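Local coordinates for probable starch synthase 4, chloroplastic/amyloplastic (Arabidopsis thaliana, PDB 6GNE), which belongs to the starch synthase family of GT-B glycosyltransferases and is modelled here with bound adenosine-5'-diphosphate and glycan, at residues D68-S73 / L79-I84; H95-Q100 / S122-A127. All coordinates share one frame; numbering follows the deposited sequence.

Both contacts belong to the half of the chain that carries the starch synthase catalytic domain family. Their centres lie about 9 Å apart, and contact 1 closes along the chain before contact 2 opens. Contact 1 pairs strands 64-75 and 78-89. Strand 78-89 then pairs antiparallel with strand 92-100, the strand used by contact 2, and Lys83 and Glu98 join the two through backbone hydrogen bonding. Contact 2 sets helix 117-134 against that strand. The same helix also covers the hairpin, and Tyr123 meets both Tyr80 and Asn82. The hairpin thus extends the mixed sheet, and one helix packs against both the hairpin and strand 92-100.

Contact 1: D68-S73 / L79-I84; sequences DTVVES and LYKNKI
Val70 sits across from Lys81 and Lys83, and its two methyl groups divide the work. CG1 stands anti to the backbone N (chi1 180°) and lies 3.7 Å from Lys81 CB. The other branch, CG2, turns to the aliphatic end of Lys83, with Lys83 CE 3.8 Å away. Glu72 shares this face of the hairpin. It runs alongside Lys81, and the two side chains point the same way. Lys81 is extended beyond CG, while Glu72 is bent at chi2. Their charged ends do not meet: Glu72 OE1 and Lys81 NZ are 4.9 Å apart. Any attraction between them is therefore at a distance. Leu79 crosses Glu72 at about a right angle, its CD1 near the carboxylate.

The opposite face carries Val71, Ser73, Tyr80 and Asn82. Helix 117-134 covers it: Val71 touches Glu130 and Gln134, Ser73 touches Ala127, and Tyr80 touches Tyr123. Toward the Ile84 end, Val71 CG2 meets Ile84 CG1 at 3.8 Å.

Backbone bonds hold the strands together. Ser73 and Tyr80 form a hydrogen-bonded antiparallel pair, with Ser73 N to Tyr80 O at 2.8 Å and a reciprocal bond from Tyr80 N to Ser73 O. Farther along, Val71 N reaches Asn82 O at 3.2 Å in a nearly straight bond (171°). The return bond from Asn82 N is weak and bent. Near Thr69 a water bridges the strands, donating to Thr69 O and accepting from Ile84 N. Strands 64-75 and 78-89 thus form a beta hairpin, an antiparallel extension of the mixed sheet in the catalytic-domain half of this GT-B protein.

Contact 2: H95-Q100 / S122-A127; sequences HFIEPQ and SYFSRA
Pro99 and Ile97 face Tyr123, Phe124 and Ala127 where helix 117-134 packs on strand 92-100. The helix lies in the crossover between parallel strands 92-100 and 141-145, a beta-alpha-beta unit of the Rossmann-like half of a GT-B fold. The axes of strand 95-100 and helix 122-127 come within 10.0 Å, with their directions 120° apart. Side chains from both segments span most of this distance, and Ile97 CD1 also touches the Ala127 backbone. No hydrogen bond joins the two segments.

The close part has two patches. In one, Pro99 and Tyr123 lie alongside each other, running in opposite directions. Pro99 CG lies 3.6 Å from Tyr123 CE1, and Pro99 CB is about as near. Tyr123 has its CG anti to the backbone N (chi1 -180°), which carries the ring from the helix to the proline. Its hydroxyl continues past Pro99 to the side-chain amide of Asn82 on strand 78-89. Phe75 meets the Tyr123 ring edge-to-face. In the other patch, Ile97 is extended at chi2 (-175°), and its CD1 ends against the helix backbone, 3.8 Å from Ala127 C. The Phe124 ring brings CE1 to the same methyl. Phe106 touches both Phe124 and Pro99 from a loop.

The looser, partly exposed side is that of Glu98 and Gln100, which point away from the helix and do not touch it. Glu98 OE1 is held by Trp85 NE1. Phe96 also points away, but it is buried and packs on Leu50. Ser125 points away from the strand and is buried too, with its OG bonded to Phe121 O. All five residues that meet across the contact are buried. At the middle of the contact, Ile97 CD1 lies 3.9 Å from Phe124 CE1 and 4.2 Å from Ala127 CB.

Contact 1: D68-S73 / L79-I84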
ATOM      1  N   ASP A  68      -2.407 -14.663  28.715  1.00 72.47           N
ATOM      2  CA  ASP A  68      -1.945 -14.575  30.076  1.00 76.55           C
ATOM      3  C   ASP A  68      -0.442 -14.412  30.150  1.00 78.77           C
ATOM      4  O   ASP A  68       0.037 -13.799  31.115  1.00 80.24           O
ATOM      5  CB  ASP A  68      -2.423 -15.797  30.833  1.00 79.37           C
ATOM      6  CG  ASP A  68      -3.889 -15.751  31.033  1.00 80.32           C
ATOM      7  OD1 ASP A  68      -4.294 -14.843  31.766  1.00 80.68           O
ATOM      8  OD2 ASP A  68      -4.630 -16.544  30.417  1.00 80.80           O
ATOM      9  N   THR A  69       0.288 -14.945  29.156  1.00 79.82           N
ATOM     10  CA  THR A  69       1.735 -14.745  29.042  1.00 82.41           C
ATOM     11  C   THR A  69       2.102 -13.286  28.731  1.00 82.60           C
ATOM     12  O   THR A  69       1.817 -12.790  27.642  1.00 79.52           O
ATOM     13  CB  THR A  69       2.370 -15.629  27.923  1.00 82.33           C
ATOM     14  OG1 THR A  69       1.354 -16.037  27.001  1.00 81.17           O
ATOM     15  CG2 THR A  69       3.103 -16.862  28.484  1.00 84.57           C
ATOM     16  N   VAL A  70       2.744 -12.617  29.690  1.00 85.62           N
ATOM     17  CA  VAL A  70       3.382 -11.315  29.444  1.00 85.07           C
ATOM     18  C   VAL A  70       4.764 -11.587  28.793  1.00 82.77           C
ATOM     19  O   VAL A  70       5.395 -12.608  29.073  1.00 82.09           O
ATOM     20  CB  VAL A  70       3.467 -10.459  30.741  1.00 88.31           C
ATOM     21  CG1 VAL A  70       4.134  -9.115  30.477  1.00 87.13           C
ATOM     22  CG2 VAL A  70       2.072 -10.247  31.336  1.00 89.33           C
ATOM     23  N   VAL A  71       5.197 -10.701  27.888  1.00 79.36           N
ATOM     24  CA  VAL A  71       6.491 -10.829  27.210  1.00 75.99           C
ATOM     25  C   VAL A  71       7.315  -9.574  27.498  1.00 75.96           C
ATOM     26  O   VAL A  71       6.962  -8.458  27.070  1.00 72.61           O
ATOM     27  CB  VAL A  71       6.355 -11.071  25.690  1.00 72.07           C
ATOM     28  CG1 VAL A  71       7.715 -11.010  25.006  1.00 71.31           C
ATOM     29  CG2 VAL A  71       5.689 -12.417  25.425  1.00 72.17           C
ATOM     30  N   GLU A  72       8.406  -9.786  28.237  1.00 77.94           N
ATOM     31  CA  GLU A  72       9.334  -8.721  28.588  1.00 78.30           C
ATOM     32  C   GLU A  72      10.232  -8.426  27.396  1.00 74.81           C
ATOM     33  O   GLU A  72      10.741  -9.350  26.762  1.00 75.86           O
ATOM     34  CB  GLU A  72      10.174  -9.107  29.808  1.00 82.56           C
ATOM     35  CG  GLU A  72       9.331  -9.392  31.041  1.00 84.72           C
ATOM     36  CD  GLU A  72       9.987  -8.922  32.324  1.00 86.97           C
ATOM     37  OE1 GLU A  72       9.376  -8.067  33.009  1.00 87.90           O
ATOM     38  OE2 GLU A  72      11.099  -9.400  32.637  1.00 87.28           O
ATOM     39  N   SER A  73      10.411  -7.143  27.096  1.00 71.25           N
ATOM     40  CA  SER A  73      11.136  -6.671  25.910  1.00 67.75           C
ATOM     41  C   SER A  73      12.133  -5.587  26.293  1.00 67.47           C
ATOM     42  O   SER A  73      11.874  -4.810  27.207  1.00 68.97           O
ATOM     43  CB  SER A  73      10.118  -6.112  24.920  1.00 64.58           C
ATOM     44  OG  SER A  73      10.726  -5.592  23.773  1.00 62.63           O
ATOM     45  N   LEU A  79      14.106  -3.662  30.783  1.00 78.37           N
ATOM     46  CA  LEU A  79      13.075  -4.562  30.270  1.00 76.47           C
ATOM     47  C   LEU A  79      11.677  -3.976  30.547  1.00 75.38           C
ATOM     48  O   LEU A  79      11.438  -3.359  31.592  1.00 75.64           O
ATOM     49  CB  LEU A  79      13.225  -5.957  30.890  1.00 78.33           C
ATOM     50  CG  LEU A  79      14.597  -6.652  30.708  1.00 79.68           C
ATOM     51  CD1 LEU A  79      14.625  -8.002  31.426  1.00 80.77           C
ATOM     52  CD2 LEU A  79      14.981  -6.821  29.236  1.00 77.03           C
ATOM     53  N   TYR A  80      10.772  -4.145  29.583  1.00 73.21           N
ATOM     54  CA  TYR A  80       9.392  -3.651  29.686  1.00 72.63           C
ATOM     55  C   TYR A  80       8.375  -4.727  29.369  1.00 71.78           C
ATOM     56  O   TYR A  80       8.606  -5.588  28.521  1.00 71.56           O
ATOM     57  CB  TYR A  80       9.142  -2.457  28.772  1.00 70.51           C
ATOM     58  CG  TYR A  80       9.923  -1.252  29.178  1.00 72.69           C
ATOM     59  CD1 TYR A  80      11.225  -1.062  28.722  1.00 72.96           C
ATOM     60  CD2 TYR A  80       9.373  -0.299  30.026  1.00 74.77           C
ATOM     61  CE1 TYR A  80      11.958   0.053  29.109  1.00 75.12           C
ATOM     62  CE2 TYR A  80      10.089   0.828  30.406  1.00 76.98           C
ATOM     63  CZ  TYR A  80      11.380   0.999  29.958  1.00 76.84           C
ATOM     64  OH  TYR A  80      12.093   2.105  30.359  1.00 77.67           O
ATOM     65  N   LYS A  81       7.234  -4.649  30.049  1.00 72.38           N
ATOM     66  CA  LYS A  81       6.159  -5.622  29.871  1.00 71.12           C
ATOM     67  C   LYS A  81       5.336  -5.324  28.640  1.00 66.89           C
ATOM     68  O   LYS A  81       5.068  -4.164  28.339  1.00 65.09           O
ATOM     69  CB  LYS A  81       5.301  -5.680  31.126  1.00 73.77           C
ATOM     70  CG  LYS A  81       6.041  -6.420  32.228  1.00 77.05           C
ATOM     71  CD  LYS A  81       5.246  -6.472  33.518  1.00 80.12           C
ATOM     72  CE  LYS A  81       6.011  -7.271  34.564  1.00 82.85           C
ATOM     73  NZ  LYS A  81       5.622  -6.842  35.937  1.00 86.48           N
ATOM     74  N   ASN A  82       4.976  -6.383  27.918  1.00 64.73           N
ATOM     75  CA  ASN A  82       4.050  -6.290  26.772  1.00 62.36           C
ATOM     76  C   ASN A  82       2.872  -7.263  26.929  1.00 62.32           C
ATOM     77  O   ASN A  82       3.112  -8.455  27.126  1.00 64.17           O
ATOM     78  CB  ASN A  82       4.785  -6.640  25.474  1.00 60.14           C
ATOM     79  CG  ASN A  82       5.952  -5.722  25.184  1.00 58.88           C
ATOM     80  OD1 ASN A  82       7.098  -6.095  25.362  1.00 60.92           O
ATOM     81  ND2 ASN A  82       5.665  -4.531  24.724  1.00 57.15           N
ATOM     82  N   LYS A  83       1.632  -6.766  26.867  1.00 61.53           N
ATOM     83  CA  LYS A  83       0.428  -7.619  26.751  1.00 61.03           C
ATOM     84  C   LYS A  83       0.356  -8.120  25.313  1.00 56.37           C
ATOM     85  O   LYS A  83       0.417  -7.329  24.391  1.00 54.04           O
ATOM     86  CB  LYS A  83      -0.915  -6.874  27.062  1.00 63.13           C
ATOM     87  CG  LYS A  83      -1.565  -7.161  28.406  1.00 67.24           C
ATOM     88  CD  LYS A  83      -0.665  -6.711  29.564  1.00 71.05           C
ATOM     89  CE  LYS A  83      -0.592  -7.664  30.784  1.00 74.07           C
ATOM     90  NZ  LYS A  83      -1.469  -7.248  31.915  1.00 77.14           N
ATOM     91  N   ILE A  84       0.216  -9.430  25.143  1.00 54.73           N
ATOM     92  CA  ILE A  84       0.054 -10.040  23.828  1.00 52.10           C
ATOM     93  C   ILE A  84      -1.426 -10.381  23.600  1.00 51.41           C
ATOM     94  O   ILE A  84      -2.087 -10.981  24.476  1.00 52.00           O
ATOM     95  CB  ILE A  84       0.919 -11.310  23.696  1.00 52.27           C
ATOM     96  CG1 ILE A  84       2.380 -11.002  24.072  1.00 52.97           C
ATOM     97  CG2 ILE A  84       0.853 -11.888  22.287  1.00 50.44           C
ATOM     98  CD1 ILE A  84       2.967  -9.774  23.397  1.00 51.63           C
TER
HETATM   99  O   HOH W   1      -0.034 -10.963  27.613  1.00 29.24           O

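Contact 2: H95-Q100 / S122-A127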
ATOM      1  N   HIS A  95      -0.997 -11.548  15.914  1.00 43.15           N
ATOM      2  CA  HIS A  95      -0.525 -11.247  17.258  1.00 43.81           C
ATOM      3  C   HIS A  95      -0.391  -9.739  17.328  1.00 42.74           C
ATOM      4  O   HIS A  95       0.368  -9.152  16.576  1.00 40.56           O
ATOM      5  CB  HIS A  95       0.831 -11.927  17.540  1.00 44.99           C
ATOM      6  CG  HIS A  95       0.717 -13.393  17.828  1.00 47.11           C
ATOM      7  ND1 HIS A  95       0.737 -14.350  16.832  1.00 47.15           N
ATOM      8  CD2 HIS A  95       0.542 -14.063  19.000  1.00 48.87           C
ATOM      9  CE1 HIS A  95       0.594 -15.547  17.382  1.00 48.80           C
ATOM     10  NE2 HIS A  95       0.462 -15.400  18.691  1.00 49.73           N
ATOM     11  N   PHE A  96      -1.154  -9.114  18.217  1.00 44.01           N
ATOM     12  CA  PHE A  96      -1.092  -7.676  18.448  1.00 43.69           C
ATOM     13  C   PHE A  96      -0.309  -7.404  19.722  1.00 45.66           C
ATOM     14  O   PHE A  96      -0.640  -7.930  20.784  1.00 49.18           O
ATOM     15  CB  PHE A  96      -2.490  -7.089  18.621  1.00 43.93           C
ATOM     16  CG  PHE A  96      -3.457  -7.408  17.521  1.00 42.54           C
ATOM     17  CD1 PHE A  96      -4.237  -8.543  17.581  1.00 43.15           C
ATOM     18  CD2 PHE A  96      -3.623  -6.544  16.460  1.00 41.17           C
ATOM     19  CE1 PHE A  96      -5.149  -8.820  16.590  1.00 42.31           C
ATOM     20  CE2 PHE A  96      -4.539  -6.810  15.454  1.00 40.26           C
ATOM     21  CZ  PHE A  96      -5.289  -7.961  15.518  1.00 40.96           C
ATOM     22  N   ILE A  97       0.732  -6.588  19.635  1.00 46.06           N
ATOM     23  CA  ILE A  97       1.568  -6.282  20.797  1.00 48.87           C
ATOM     24  C   ILE A  97       1.066  -4.994  21.436  1.00 50.18           C
ATOM     25  O   ILE A  97       1.004  -3.959  20.779  1.00 48.35           O
ATOM     26  CB  ILE A  97       3.054  -6.173  20.395  1.00 48.61           C
ATOM     27  CG1 ILE A  97       3.517  -7.475  19.705  1.00 48.34           C
ATOM     28  CG2 ILE A  97       3.933  -5.911  21.590  1.00 49.86           C
ATOM     29  CD1 ILE A  97       5.009  -7.495  19.381  1.00 48.50           C
ATOM     30  N   GLU A  98       0.691  -5.072  22.709  1.00 54.11           N
ATOM     31  CA  GLU A  98       0.325  -3.894  23.510  1.00 57.18           C
ATOM     32  C   GLU A  98       1.424  -3.553  24.539  1.00 58.77           C
ATOM     33  O   GLU A  98       1.471  -4.166  25.600  1.00 60.06           O
ATOM     34  CB  GLU A  98      -1.013  -4.126  24.206  1.00 59.81           C
ATOM     35  CG  GLU A  98      -1.614  -2.862  24.763  1.00 62.67           C
ATOM     36  CD  GLU A  98      -2.942  -3.045  25.467  1.00 66.86           C
ATOM     37  OE1 GLU A  98      -3.444  -4.183  25.743  1.00 69.23           O
ATOM     38  OE2 GLU A  98      -3.465  -1.965  25.784  1.00 70.23           O
ATOM     39  N   PRO A  99       2.308  -2.585  24.229  1.00 59.19           N
ATOM     40  CA  PRO A  99       3.367  -2.271  25.201  1.00 61.85           C
ATOM     41  C   PRO A  99       2.873  -1.562  26.447  1.00 64.96           C
ATOM     42  O   PRO A  99       1.920  -0.787  26.410  1.00 65.13           O
ATOM     43  CB  PRO A  99       4.326  -1.365  24.421  1.00 61.03           C
ATOM     44  CG  PRO A  99       4.015  -1.628  22.984  1.00 58.54           C
ATOM     45  CD  PRO A  99       2.524  -1.874  22.959  1.00 57.52           C
ATOM     46  N   GLN A 100       3.529  -1.871  27.551  1.00 68.05           N
ATOM     47  CA  GLN A 100       3.266  -1.260  28.848  1.00 71.61           C
ATOM     48  C   GLN A 100       4.577  -0.512  29.123  1.00 72.61           C
ATOM     49  O   GLN A 100       5.381  -0.893  29.988  1.00 75.28           O
ATOM     50  CB  GLN A 100       2.991  -2.332  29.929  1.00 74.34           C
ATOM     51  CG  GLN A 100       2.076  -3.497  29.555  1.00 73.79           C
ATOM     52  CD  GLN A 100       0.651  -3.332  30.031  1.00 73.82           C
ATOM     53  OE1 GLN A 100       0.238  -3.969  31.004  1.00 76.48           O
ATOM     54  NE2 GLN A 100      -0.099  -2.469  29.351  1.00 71.90           N
ATOM     55  N   SER A 122      10.909   1.134  16.356  1.00 46.86           N
ATOM     56  CA  SER A 122      12.074   0.345  16.773  1.00 47.83           C
ATOM     57  C   SER A 122      11.749  -0.486  18.035  1.00 48.60           C
ATOM     58  O   SER A 122      12.189  -1.633  18.148  1.00 49.31           O
ATOM     59  CB  SER A 122      13.325   1.216  16.978  1.00 49.11           C
ATOM     60  OG  SER A 122      13.137   2.155  18.010  1.00 50.47           O
ATOM     61  N   TYR A 123      10.980   0.068  18.975  1.00 48.54           N
ATOM     62  CA  TYR A 123      10.505  -0.737  20.119  1.00 49.39           C
ATOM     63  C   TYR A 123       9.706  -1.944  19.649  1.00 47.70           C
ATOM     64  O   TYR A 123       9.979  -3.085  20.041  1.00 48.18           O
ATOM     65  CB  TYR A 123       9.634   0.082  21.078  1.00 50.31           C
ATOM     66  CG  TYR A 123       9.125  -0.717  22.276  1.00 51.39           C
ATOM     67  CD1 TYR A 123       7.974  -1.532  22.174  1.00 49.96           C
ATOM     68  CD2 TYR A 123       9.788  -0.667  23.508  1.00 52.92           C
ATOM     69  CE1 TYR A 123       7.525  -2.261  23.267  1.00 50.79           C
ATOM     70  CE2 TYR A 123       9.329  -1.394  24.604  1.00 53.77           C
ATOM     71  CZ  TYR A 123       8.205  -2.189  24.485  1.00 52.77           C
ATOM     72  OH  TYR A 123       7.746  -2.888  25.587  1.00 54.13           O
ATOM     73  N   PHE A 124       8.704  -1.661  18.823  1.00 46.01           N
ATOM     74  CA  PHE A 124       7.833  -2.678  18.270  1.00 44.62           C
ATOM     75  C   PHE A 124       8.623  -3.791  17.590  1.00 44.33           C
ATOM     76  O   PHE A 124       8.329  -4.982  17.795  1.00 45.06           O
ATOM     77  CB  PHE A 124       6.842  -2.063  17.275  1.00 42.67           C
ATOM     78  CG  PHE A 124       6.087  -3.088  16.478  1.00 41.24           C
ATOM     79  CD1 PHE A 124       5.255  -4.012  17.123  1.00 41.35           C
ATOM     80  CD2 PHE A 124       6.221  -3.160  15.097  1.00 39.59           C
ATOM     81  CE1 PHE A 124       4.570  -4.974  16.403  1.00 40.42           C
ATOM     82  CE2 PHE A 124       5.515  -4.123  14.369  1.00 38.58           C
ATOM     83  CZ  PHE A 124       4.692  -5.030  15.025  1.00 38.69           C
ATOM     84  N   SER A 125       9.607  -3.398  16.783  1.00 44.07           N
ATOM     85  CA  SER A 125      10.454  -4.348  16.050  1.00 43.98           C
ATOM     86  C   SER A 125      11.182  -5.263  17.006  1.00 45.25           C
ATOM     87  O   SER A 125      11.246  -6.461  16.768  1.00 45.43           O
ATOM     88  CB  SER A 125      11.478  -3.620  15.170  1.00 44.52           C
ATOM     89  OG  SER A 125      10.853  -2.888  14.129  1.00 43.20           O
ATOM     90  N   ARG A 126      11.712  -4.701  18.089  1.00 46.93           N
ATOM     91  CA  ARG A 126      12.399  -5.494  19.108  1.00 49.40           C
ATOM     92  C   ARG A 126      11.428  -6.446  19.788  1.00 49.70           C
ATOM     93  O   ARG A 126      11.661  -7.654  19.808  1.00 51.10           O
ATOM     94  CB  ARG A 126      13.067  -4.607  20.163  1.00 51.60           C
ATOM     95  CG  ARG A 126      13.844  -5.357  21.235  1.00 54.22           C
ATOM     96  CD  ARG A 126      15.029  -6.084  20.614  1.00 55.57           C
ATOM     97  NE  ARG A 126      15.654  -7.063  21.510  1.00 57.86           N
ATOM     98  CZ  ARG A 126      16.728  -6.859  22.262  1.00 60.03           C
ATOM     99  NH1 ARG A 126      17.325  -5.667  22.344  1.00 60.92           N
ATOM    100  NH2 ARG A 126      17.188  -7.863  22.991  1.00 61.92           N
ATOM    101  N   ALA A 127      10.335  -5.897  20.315  1.00 48.62           N
ATOM    102  CA  ALA A 127       9.313  -6.691  20.976  1.00 48.48           C
ATOM    103  C   ALA A 127       8.765  -7.800  20.089  1.00 46.96           C
ATOM    104  O   ALA A 127       8.447  -8.871  20.597  1.00 48.23           O
ATOM    105  CB  ALA A 127       8.185  -5.798  21.476  1.00 48.49           C
TER